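Local structure of putative hexulose 6 phosphate synthase (Salmonella typhimurium, 3F4W) at residues Val31-Leu36 with Leu57-Ile62; Leu72-Gly77 with Ala102-Val107; Leu131-Gly136 with Asp148-Met153; Ile162-Gly167 with Leu179-Val184. The protein belongs to the orotidine 5'-phosphate decarboxylase / HUMPS family and folds as a TIM barrel, found here in a two-chain assembly. All blocks are in the same frame, centred on the assembly; numbering follows the deposited sequence.

Contact 1: residues Val31-Leu36 with Leu57-Ile62; sequences VGTPFL and LADAKI
The hydroxyl of Thr33 is the polar centre of this contact. Its OG1 lies anti to its own carbonyl carbon, chi1 -49°, and donates to the backbone O of Asp59 at 2.6 Å, in the plane of that carbonyl. The same OG1 accepts from Lys61 NZ at 3.1 Å. The lysine chain crosses Thr33 at about a right angle and is straight as far as CE; a bend at chi4, 73°, turns NZ back. There NZ also forms a salt bridge with Asp59 OD2, 2.8 Å, which it meets from above the carboxylate plane. Water 1 accepts from Thr33 N and donates to Asp59 OD2. Lys61 probably offsets the repulsion expected between Asp59 and nearby Glu30. The other carboxylate oxygen, Asp59 OD1, is held by Thr82 OG1. The backbones position these groups. Val31 N donates to Leu57 O at 2.8 Å, nearly along the C=O axis, and Asp59 N returns a bond to Val31 O at 3.0 Å. This is parallel strand pairing, and it stops where Gly32 takes the N-cap position before the helix starting at Thr33. Leu36 CD1 then rests against Ala60 CB at 4.0 Å. Strands 28-31 and 55-62 are thus neighbours in the barrel wall. Strand 80-84 pairs with the far side of 55-62, helices 42-50 and 66-75 cover the outside, and Ile37 of the second subunit packs on Leu36.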
# COMPACT_ATOMS: atom_id res chain seq x y z
N VAL A 31 -2.94 -3.47 -12.93
CA VAL A 31 -1.61 -2.95 -12.68
C VAL A 31 -1.26 -3.27 -11.23
O VAL A 31 -1.79 -2.65 -10.30
CB VAL A 31 -1.53 -1.44 -12.94
CG1 VAL A 31 -0.15 -0.90 -12.59
CG2 VAL A 31 -1.86 -1.15 -14.40
N GLY A 32 -0.39 -4.26 -11.03
CA GLY A 32 -0.01 -4.71 -9.70
C GLY A 32 0.69 -3.66 -8.87
O GLY A 32 1.18 -2.66 -9.40
N THR A 33 0.75 -3.88 -7.56
CA THR A 33 1.29 -2.87 -6.65
C THR A 33 2.75 -2.49 -6.93
O THR A 33 3.08 -1.31 -7.00
CB THR A 33 1.14 -3.29 -5.18
OG1 THR A 33 -0.21 -3.71 -4.95
CG2 THR A 33 1.47 -2.12 -4.26
N PRO A 34 3.64 -3.49 -7.08
CA PRO A 34 5.04 -3.18 -7.38
C PRO A 34 5.18 -2.48 -8.73
O PRO A 34 6.08 -1.67 -8.93
CB PRO A 34 5.70 -4.56 -7.43
CG PRO A 34 4.81 -5.44 -6.63
CD PRO A 34 3.43 -4.93 -6.86
N PHE A 35 4.27 -2.80 -9.64
CA PHE A 35 4.24 -2.20 -10.97
C PHE A 35 3.88 -0.72 -10.84
O PHE A 35 4.58 0.15 -11.37
CB PHE A 35 3.24 -2.97 -11.85
CG PHE A 35 3.23 -2.55 -13.30
CD1 PHE A 35 4.18 -1.68 -13.80
CD2 PHE A 35 2.28 -3.07 -14.16
CE1 PHE A 35 4.17 -1.32 -15.14
CE2 PHE A 35 2.25 -2.71 -15.50
CZ PHE A 35 3.20 -1.83 -15.99
N LEU A 36 2.81 -0.44 -10.11
CA LEU A 36 2.42 0.93 -9.79
C LEU A 36 3.56 1.70 -9.12
O LEU A 36 3.85 2.84 -9.48
CB LEU A 36 1.22 0.95 -8.84
CG LEU A 36 -0.16 1.23 -9.40
CD1 LEU A 36 -1.15 1.29 -8.24
CD2 LEU A 36 -0.16 2.54 -10.18
N LEU A 57 -7.57 -2.13 -13.64
CA LEU A 57 -7.61 -2.13 -12.18
C LEU A 57 -6.26 -1.64 -11.64
O LEU A 57 -5.22 -2.17 -12.01
CB LEU A 57 -7.89 -3.56 -11.68
CG LEU A 57 -7.85 -4.09 -10.24
CD1 LEU A 57 -6.78 -3.45 -9.37
CD2 LEU A 57 -9.22 -4.05 -9.55
N ALA A 58 -6.28 -0.63 -10.78
CA ALA A 58 -5.06 -0.17 -10.13
C ALA A 58 -4.95 -0.78 -8.74
O ALA A 58 -5.72 -0.43 -7.84
CB ALA A 58 -5.04 1.36 -10.05
N ASP A 59 -4.00 -1.70 -8.57
CA ASP A 59 -3.85 -2.40 -7.30
C ASP A 59 -3.03 -1.59 -6.31
O ASP A 59 -1.93 -1.99 -5.92
CB ASP A 59 -3.22 -3.77 -7.51
CG ASP A 59 -3.37 -4.67 -6.30
OD1 ASP A 59 -4.26 -4.40 -5.47
OD2 ASP A 59 -2.59 -5.64 -6.19
N ALA A 60 -3.56 -0.43 -5.92
CA ALA A 60 -2.85 0.47 -5.01
C ALA A 60 -2.80 -0.07 -3.58
O ALA A 60 -1.91 0.30 -2.81
CB ALA A 60 -3.50 1.84 -5.04
N LYS A 61 -3.74 -0.94 -3.22
CA LYS A 61 -3.83 -1.45 -1.85
C LYS A 61 -3.82 -0.29 -0.86
O LYS A 61 -3.03 -0.28 0.10
CB LYS A 61 -2.70 -2.43 -1.54
CG LYS A 61 -2.89 -3.82 -2.14
CD LYS A 61 -1.81 -4.77 -1.65
CE LYS A 61 -1.95 -6.15 -2.25
NZ LYS A 61 -1.55 -6.17 -3.68
N ILE A 62 -4.69 0.68 -1.10
CA ILE A 62 -4.77 1.89 -0.29
C ILE A 62 -4.99 1.60 1.20
O ILE A 62 -5.82 0.77 1.58
CB ILE A 62 -5.89 2.81 -0.81
CG1 ILE A 62 -5.55 3.28 -2.23
CG2 ILE A 62 -6.06 4.01 0.10
CD1 ILE A 62 -6.67 4.06 -2.90
O HOH W 1 -0.22 -6.55 -6.82

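Contact 2: residues Leu72-Gly77 with Ala102-Val107; sequences LLFDAG and AGKQVV
Within the TIM barrel, this contact joins the end of helix 66-75 to the start of strand 105-109. Two side chains carry it, Phe74 and Lys104. Phe74 has CG anti to its carbonyl carbon, chi1 -73°, which sends the ring out from the helix toward the strand. Lys104 also has CG anti to its carbonyl carbon, chi1 -56°. Beyond CG its chain is fully extended, so the two side chains meet tip to tip, with CD oblique to the ring, and NZ arrives at the helix end. Lys104 CD touches Phe74 CD1 at 3.2 Å, and Lys104 CB lies 3.5 Å from Phe74 CE1. At the rim of the ring, Gln105 O sits in its plane, 3.7 Å from Phe74 CZ. Ala102 CB adds a small apolar touch on Phe74 CB at 4.1 Å. Val81 and Ala99 also pack on Phe74. Gln105 CB points away from the helix, and its NE2 donates to Val106 O. Both connecting turns are Schellman motifs, closed by Gly77 and Gly103 with positive phi. The first of them brings Gly77 N to Phe74 O at 2.9 Å. Phe74 O also accepts from Lys104 NZ, so the ammonium group probably complements the negative end of the helix dipole. Lys104 NZ also bonds to Ala78 O, and it meets Phe74 O at 2.7 Å from above the carbonyl plane.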
# COMPACT_ATOMS: atom_id res chain seq x y z
N LEU A 72 -6.55 10.29 -7.79
CA LEU A 72 -5.35 10.29 -8.62
C LEU A 72 -5.38 9.11 -9.60
O LEU A 72 -5.05 9.25 -10.78
CB LEU A 72 -4.11 10.18 -7.74
CG LEU A 72 -2.79 9.99 -8.47
CD1 LEU A 72 -2.45 11.26 -9.22
CD2 LEU A 72 -1.69 9.63 -7.49
N LEU A 73 -5.79 7.96 -9.10
CA LEU A 73 -5.82 6.73 -9.88
C LEU A 73 -6.95 6.75 -10.90
O LEU A 73 -6.76 6.36 -12.06
CB LEU A 73 -6.00 5.53 -8.94
CG LEU A 73 -4.77 4.75 -8.45
CD1 LEU A 73 -3.46 5.43 -8.78
CD2 LEU A 73 -4.89 4.45 -6.96
N PHE A 74 -8.12 7.20 -10.48
CA PHE A 74 -9.27 7.26 -11.38
C PHE A 74 -9.05 8.29 -12.48
O PHE A 74 -9.34 8.03 -13.64
CB PHE A 74 -10.56 7.56 -10.61
CG PHE A 74 -11.06 6.41 -9.79
CD1 PHE A 74 -11.18 5.14 -10.35
CD2 PHE A 74 -11.43 6.59 -8.47
CE1 PHE A 74 -11.64 4.08 -9.60
CE2 PHE A 74 -11.89 5.52 -7.71
CZ PHE A 74 -11.99 4.27 -8.28
N ASP A 75 -8.52 9.45 -12.10
CA ASP A 75 -8.17 10.48 -13.07
C ASP A 75 -7.23 9.94 -14.14
O ASP A 75 -7.25 10.39 -15.28
CB ASP A 75 -7.52 11.69 -12.38
CG ASP A 75 -8.53 12.56 -11.64
OD1 ASP A 75 -9.74 12.32 -11.79
OD2 ASP A 75 -8.10 13.48 -10.91
N ALA A 76 -6.39 8.98 -13.75
CA ALA A 76 -5.40 8.42 -14.67
C ALA A 76 -6.01 7.41 -15.64
O ALA A 76 -5.34 6.96 -16.57
CB ALA A 76 -4.27 7.79 -13.90
N GLY A 77 -7.26 7.04 -15.42
CA GLY A 77 -7.94 6.12 -16.31
C GLY A 77 -8.34 4.78 -15.70
O GLY A 77 -9.00 3.97 -16.35
N ALA A 102 -16.53 9.42 -9.84
CA ALA A 102 -15.96 9.05 -11.13
C ALA A 102 -16.83 8.05 -11.88
O ALA A 102 -16.56 7.72 -13.03
CB ALA A 102 -14.56 8.50 -10.94
N GLY A 103 -17.88 7.57 -11.23
CA GLY A 103 -18.72 6.53 -11.79
C GLY A 103 -17.94 5.23 -11.92
O GLY A 103 -18.24 4.40 -12.77
N LYS A 104 -16.93 5.06 -11.08
CA LYS A 104 -16.10 3.87 -11.13
C LYS A 104 -16.27 3.00 -9.89
O LYS A 104 -17.30 3.07 -9.22
CB LYS A 104 -14.64 4.26 -11.39
CG LYS A 104 -14.50 5.11 -12.65
CD LYS A 104 -13.05 5.42 -12.98
CE LYS A 104 -12.95 6.23 -14.27
NZ LYS A 104 -11.54 6.66 -14.55
N GLN A 105 -15.28 2.17 -9.57
CA GLN A 105 -15.49 1.13 -8.57
C GLN A 105 -14.30 0.86 -7.67
O GLN A 105 -13.16 0.77 -8.13
CB GLN A 105 -15.92 -0.18 -9.26
CG GLN A 105 -16.09 -1.36 -8.32
CD GLN A 105 -17.40 -1.33 -7.57
OE1 GLN A 105 -18.46 -1.09 -8.15
NE2 GLN A 105 -17.35 -1.57 -6.26
N VAL A 106 -14.58 0.73 -6.38
CA VAL A 106 -13.58 0.33 -5.40
C VAL A 106 -13.69 -1.17 -5.11
O VAL A 106 -14.79 -1.72 -4.97
CB VAL A 106 -13.75 1.11 -4.09
CG1 VAL A 106 -13.05 0.40 -2.93
CG2 VAL A 106 -13.23 2.54 -4.25
N VAL A 107 -12.55 -1.84 -5.04
CA VAL A 107 -12.49 -3.24 -4.65
C VAL A 107 -11.78 -3.33 -3.31
O VAL A 107 -10.64 -2.88 -3.17
CB VAL A 107 -11.70 -4.07 -5.69
CG1 VAL A 107 -11.51 -5.49 -5.18
CG2 VAL A 107 -12.42 -4.07 -7.03

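Contact 3: residues Leu131-Gly136 with Asp148-Met153; sequences LAVHTG and DDLITM
Val133 has the most surface buried here, followed by Met153 and Leu131. Strand 131-134 packs against helix 148-153 in the TIM barrel, their axes 8.2 Å apart at closest approach and close to antiparallel, at 150°. Val133 points at the helix, and its two methyls divide the work. CG1 lies 3.8 Å from Met153 CB and 3.9 Å from Leu150 CD1. CG2 faces the helix backbone at Leu150 N. The chi1 of Val133, -19°, is far from a staggered value, so the valine looks strained. Met153 has CG anti to the backbone N, and its chain bends at chi2 and chi3. The bends carry the methyl back to the strand, where Met153 CE touches Leu131 CB at 3.8 Å. The leucine crosses the methionine at about a right angle, with Leu131 CD1 against Met153 SD. Val120 of helix 116-126 packs on both. At the other end the contact turns polar. Water 2 lies between Thr135 OG1, 2.7 Å away, and Asp149 OD2, to which it donates at 2.6 Å. Strand and helix are therefore held by apolar side-chain packing, with water 2 linking Asp149 of the helix to Thr135, just past the strand end.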
# COMPACT_ATOMS: atom_id res chain seq x y z
N LEU A 131 -15.75 -7.10 -2.97
CA LEU A 131 -14.73 -7.57 -2.06
C LEU A 131 -13.91 -8.66 -2.73
O LEU A 131 -14.45 -9.49 -3.46
CB LEU A 131 -15.36 -8.12 -0.78
CG LEU A 131 -16.48 -7.30 -0.13
CD1 LEU A 131 -17.18 -8.11 0.96
CD2 LEU A 131 -15.94 -5.97 0.42
N ALA A 132 -12.61 -8.67 -2.46
CA ALA A 132 -11.73 -9.67 -3.04
C ALA A 132 -11.10 -10.46 -1.92
O ALA A 132 -10.42 -9.88 -1.07
CB ALA A 132 -10.66 -9.00 -3.88
N VAL A 133 -11.32 -11.76 -1.89
CA VAL A 133 -10.56 -12.59 -0.97
C VAL A 133 -9.21 -12.80 -1.63
O VAL A 133 -9.12 -13.00 -2.84
CB VAL A 133 -11.24 -13.95 -0.65
CG1 VAL A 133 -12.73 -13.90 -0.99
CG2 VAL A 133 -10.55 -15.09 -1.36
N HIS A 134 -8.15 -12.73 -0.84
CA HIS A 134 -6.81 -12.69 -1.39
C HIS A 134 -5.77 -13.28 -0.44
O HIS A 134 -5.53 -12.75 0.64
CB HIS A 134 -6.44 -11.24 -1.72
CG HIS A 134 -5.18 -11.10 -2.52
ND1 HIS A 134 -4.56 -9.89 -2.72
CD2 HIS A 134 -4.43 -12.02 -3.16
CE1 HIS A 134 -3.48 -10.06 -3.46
NE2 HIS A 134 -3.38 -11.35 -3.74
N THR A 135 -5.19 -14.39 -0.86
CA THR A 135 -4.00 -14.91 -0.21
C THR A 135 -2.81 -14.36 -0.98
O THR A 135 -2.64 -14.65 -2.16
CB THR A 135 -3.98 -16.45 -0.23
OG1 THR A 135 -5.08 -16.94 0.54
CG2 THR A 135 -2.68 -16.99 0.35
N GLY A 136 -2.00 -13.53 -0.31
CA GLY A 136 -0.92 -12.82 -0.97
C GLY A 136 0.17 -13.73 -1.49
O GLY A 136 0.24 -14.90 -1.11
N ASP A 148 -10.31 -21.52 1.24
CA ASP A 148 -11.02 -21.57 2.52
C ASP A 148 -11.65 -20.21 2.81
O ASP A 148 -12.80 -20.13 3.25
CB ASP A 148 -10.10 -21.99 3.67
CG ASP A 148 -10.88 -22.54 4.87
OD1 ASP A 148 -12.13 -22.50 4.85
OD2 ASP A 148 -10.24 -23.02 5.82
N ASP A 149 -10.90 -19.14 2.55
CA ASP A 149 -11.43 -17.79 2.74
C ASP A 149 -12.58 -17.49 1.77
O ASP A 149 -13.53 -16.80 2.13
CB ASP A 149 -10.32 -16.74 2.64
CG ASP A 149 -9.47 -16.65 3.89
OD1 ASP A 149 -9.84 -17.27 4.92
OD2 ASP A 149 -8.43 -15.97 3.86
N LEU A 150 -12.49 -18.00 0.55
CA LEU A 150 -13.56 -17.79 -0.42
C LEU A 150 -14.85 -18.47 0.03
O LEU A 150 -15.94 -17.93 -0.14
CB LEU A 150 -13.15 -18.31 -1.81
CG LEU A 150 -14.20 -18.11 -2.91
CD1 LEU A 150 -14.58 -16.65 -3.04
CD2 LEU A 150 -13.71 -18.65 -4.24
N ILE A 151 -14.71 -19.66 0.61
CA ILE A 151 -15.86 -20.40 1.13
C ILE A 151 -16.58 -19.60 2.21
O ILE A 151 -17.80 -19.46 2.18
CB ILE A 151 -15.43 -21.77 1.70
CG1 ILE A 151 -14.91 -22.66 0.58
CG2 ILE A 151 -16.59 -22.42 2.44
CD1 ILE A 151 -14.29 -23.95 1.07
N THR A 152 -15.83 -19.07 3.17
CA THR A 152 -16.43 -18.23 4.20
C THR A 152 -17.06 -16.98 3.61
O THR A 152 -18.18 -16.62 3.94
CB THR A 152 -15.40 -17.83 5.26
OG1 THR A 152 -14.92 -19.01 5.93
CG2 THR A 152 -16.02 -16.89 6.28
N MET A 153 -16.33 -16.32 2.72
CA MET A 153 -16.84 -15.12 2.07
C MET A 153 -18.20 -15.37 1.42
O MET A 153 -19.14 -14.59 1.61
CB MET A 153 -15.85 -14.60 1.02
CG MET A 153 -16.39 -13.44 0.21
SD MET A 153 -16.65 -11.97 1.21
CE MET A 153 -14.98 -11.32 1.27
O HOH W 2 -6.96 -15.43 1.78

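Contact 4: residues Ile162-Gly167 with Leu179-Val184; sequences IAVAGG and LGPDVV
Ala163 and Val183 pack flank to flank on one face of the sheet, Ala163 CB 3.7 Å from Val183 CB. On the other face Val164 reaches two partners with one methyl. Its CG1 sits in the crowded position between the backbone N and the carbonyl carbon, chi1 59°. From there it crosses obliquely to Pro181 CG at 3.9 Å and lies more loosely, at 4.4 Å, against Val184 CG2. Pro146 and Val133 also pack on Val164. Outward from these side chains comes the backbone pairing. Val164 N donates to Val183 O at 3.0 Å, in the carbonyl plane, and the same oxygen receives a CA-H...O contact from Ala163. This is the parallel pairing of strands 161-165 and 183-186, the seventh and eighth strands of the TIM barrel. Helix 173-177 lies between them in the chain, making a beta-alpha-beta unit. Gly180, with positive phi, ends the helical run before strand 183-186. At the edge, Ile162 O is gripped by two consecutive amides. Asp182 N binds it at 2.8 Å and Val183 N at 3.0 Å, both in the carbonyl plane. The aspartate answers with its side chain: CG is anti to the carbonyl carbon, chi1 -61°, and OD2 uses its anti lone pair to accept from Ile162 N at 2.9 Å. The side chain of Asp182 also touches Arg157.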
# COMPACT_ATOMS: atom_id res chain seq x y z
N ILE A 162 -17.91 -10.49 -5.71
CA ILE A 162 -16.77 -11.16 -5.09
C ILE A 162 -15.67 -11.52 -6.09
O ILE A 162 -15.94 -12.09 -7.14
CB ILE A 162 -17.19 -12.45 -4.36
CG1 ILE A 162 -18.28 -12.16 -3.33
CG2 ILE A 162 -15.98 -13.12 -3.71
CD1 ILE A 162 -17.84 -11.22 -2.21
N ALA A 163 -14.43 -11.20 -5.73
CA ALA A 163 -13.26 -11.60 -6.51
C ALA A 163 -12.39 -12.53 -5.67
O ALA A 163 -12.48 -12.54 -4.44
CB ALA A 163 -12.47 -10.38 -6.96
N VAL A 164 -11.56 -13.32 -6.33
CA VAL A 164 -10.64 -14.20 -5.62
C VAL A 164 -9.27 -14.28 -6.29
O VAL A 164 -9.16 -14.41 -7.51
CB VAL A 164 -11.24 -15.62 -5.42
CG1 VAL A 164 -11.56 -16.27 -6.75
CG2 VAL A 164 -10.29 -16.49 -4.61
N ALA A 165 -8.22 -14.17 -5.47
CA ALA A 165 -6.85 -14.21 -5.94
C ALA A 165 -5.99 -15.01 -4.98
O ALA A 165 -6.21 -14.98 -3.76
CB ALA A 165 -6.30 -12.79 -6.08
N GLY A 166 -5.00 -15.72 -5.51
CA GLY A 166 -4.05 -16.42 -4.68
C GLY A 166 -3.38 -17.58 -5.39
O GLY A 166 -3.57 -18.74 -5.02
N GLY A 167 -2.60 -17.27 -6.42
CA GLY A 167 -1.84 -18.28 -7.13
C GLY A 167 -2.69 -19.23 -7.95
O GLY A 167 -2.27 -20.36 -8.23
N LEU A 179 -17.45 -22.49 -7.39
CA LEU A 179 -18.02 -21.79 -6.25
C LEU A 179 -18.76 -20.52 -6.69
O LEU A 179 -19.58 -19.98 -5.95
CB LEU A 179 -16.94 -21.46 -5.22
CG LEU A 179 -16.32 -22.68 -4.54
CD1 LEU A 179 -15.13 -22.29 -3.67
CD2 LEU A 179 -17.36 -23.42 -3.72
N GLY A 180 -18.45 -20.05 -7.89
CA GLY A 180 -19.16 -18.94 -8.47
C GLY A 180 -18.76 -17.55 -8.02
O GLY A 180 -19.63 -16.72 -7.71
N PRO A 181 -17.45 -17.26 -8.00
CA PRO A 181 -17.04 -15.87 -7.76
C PRO A 181 -17.42 -15.04 -8.98
O PRO A 181 -17.69 -15.60 -10.04
CB PRO A 181 -15.51 -15.96 -7.66
CG PRO A 181 -15.16 -17.43 -7.78
CD PRO A 181 -16.32 -18.11 -8.39
N ASP A 182 -17.44 -13.72 -8.84
CA ASP A 182 -17.71 -12.84 -9.98
C ASP A 182 -16.44 -12.56 -10.77
O ASP A 182 -16.49 -12.38 -11.99
CB ASP A 182 -18.36 -11.55 -9.50
CG ASP A 182 -19.68 -11.79 -8.80
OD1 ASP A 182 -20.68 -12.06 -9.49
OD2 ASP A 182 -19.71 -11.73 -7.55
N VAL A 183 -15.31 -12.53 -10.08
CA VAL A 183 -14.03 -12.30 -10.74
C VAL A 183 -12.98 -13.27 -10.24
O VAL A 183 -12.82 -13.47 -9.03
CB VAL A 183 -13.53 -10.85 -10.51
CG1 VAL A 183 -12.15 -10.65 -11.15
CG2 VAL A 183 -14.53 -9.84 -11.07
N VAL A 184 -12.28 -13.90 -11.18
CA VAL A 184 -11.14 -14.74 -10.85
C VAL A 184 -9.87 -14.00 -11.25
O VAL A 184 -9.73 -13.58 -12.41
CB VAL A 184 -11.23 -16.10 -11.56
CG1 VAL A 184 -9.96 -16.90 -11.33
CG2 VAL A 184 -12.44 -16.87 -11.06

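Overall arrangement
All four contacts reach the same closed eight-stranded parallel barrel. Contacts 3 and 4 are the closest pair, with centres about 8 Å apart. Strands 130-134 and 161-165 are neighbours, joined by probable hydrogen bonds Leu131 O to Ala163 N, 2.8 Å, and Val133 N to Ala163 O, 2.9 Å. Contacts 1 and 2 lie about 12 Å apart between centres and meet where Leu73 packs on Ala58 and Ala60. Both touch the second subunit. Contact 2 meets contact 3 through Val107 and Ala132. The centres of contacts 1 and 4 are about 18 Å apart, on opposite sides of the chain's centre. Malonate, probably from the crystallisation liquor, is hydrogen-bonded to His134 NE2 of contact 3 and Gly167 N of contact 4.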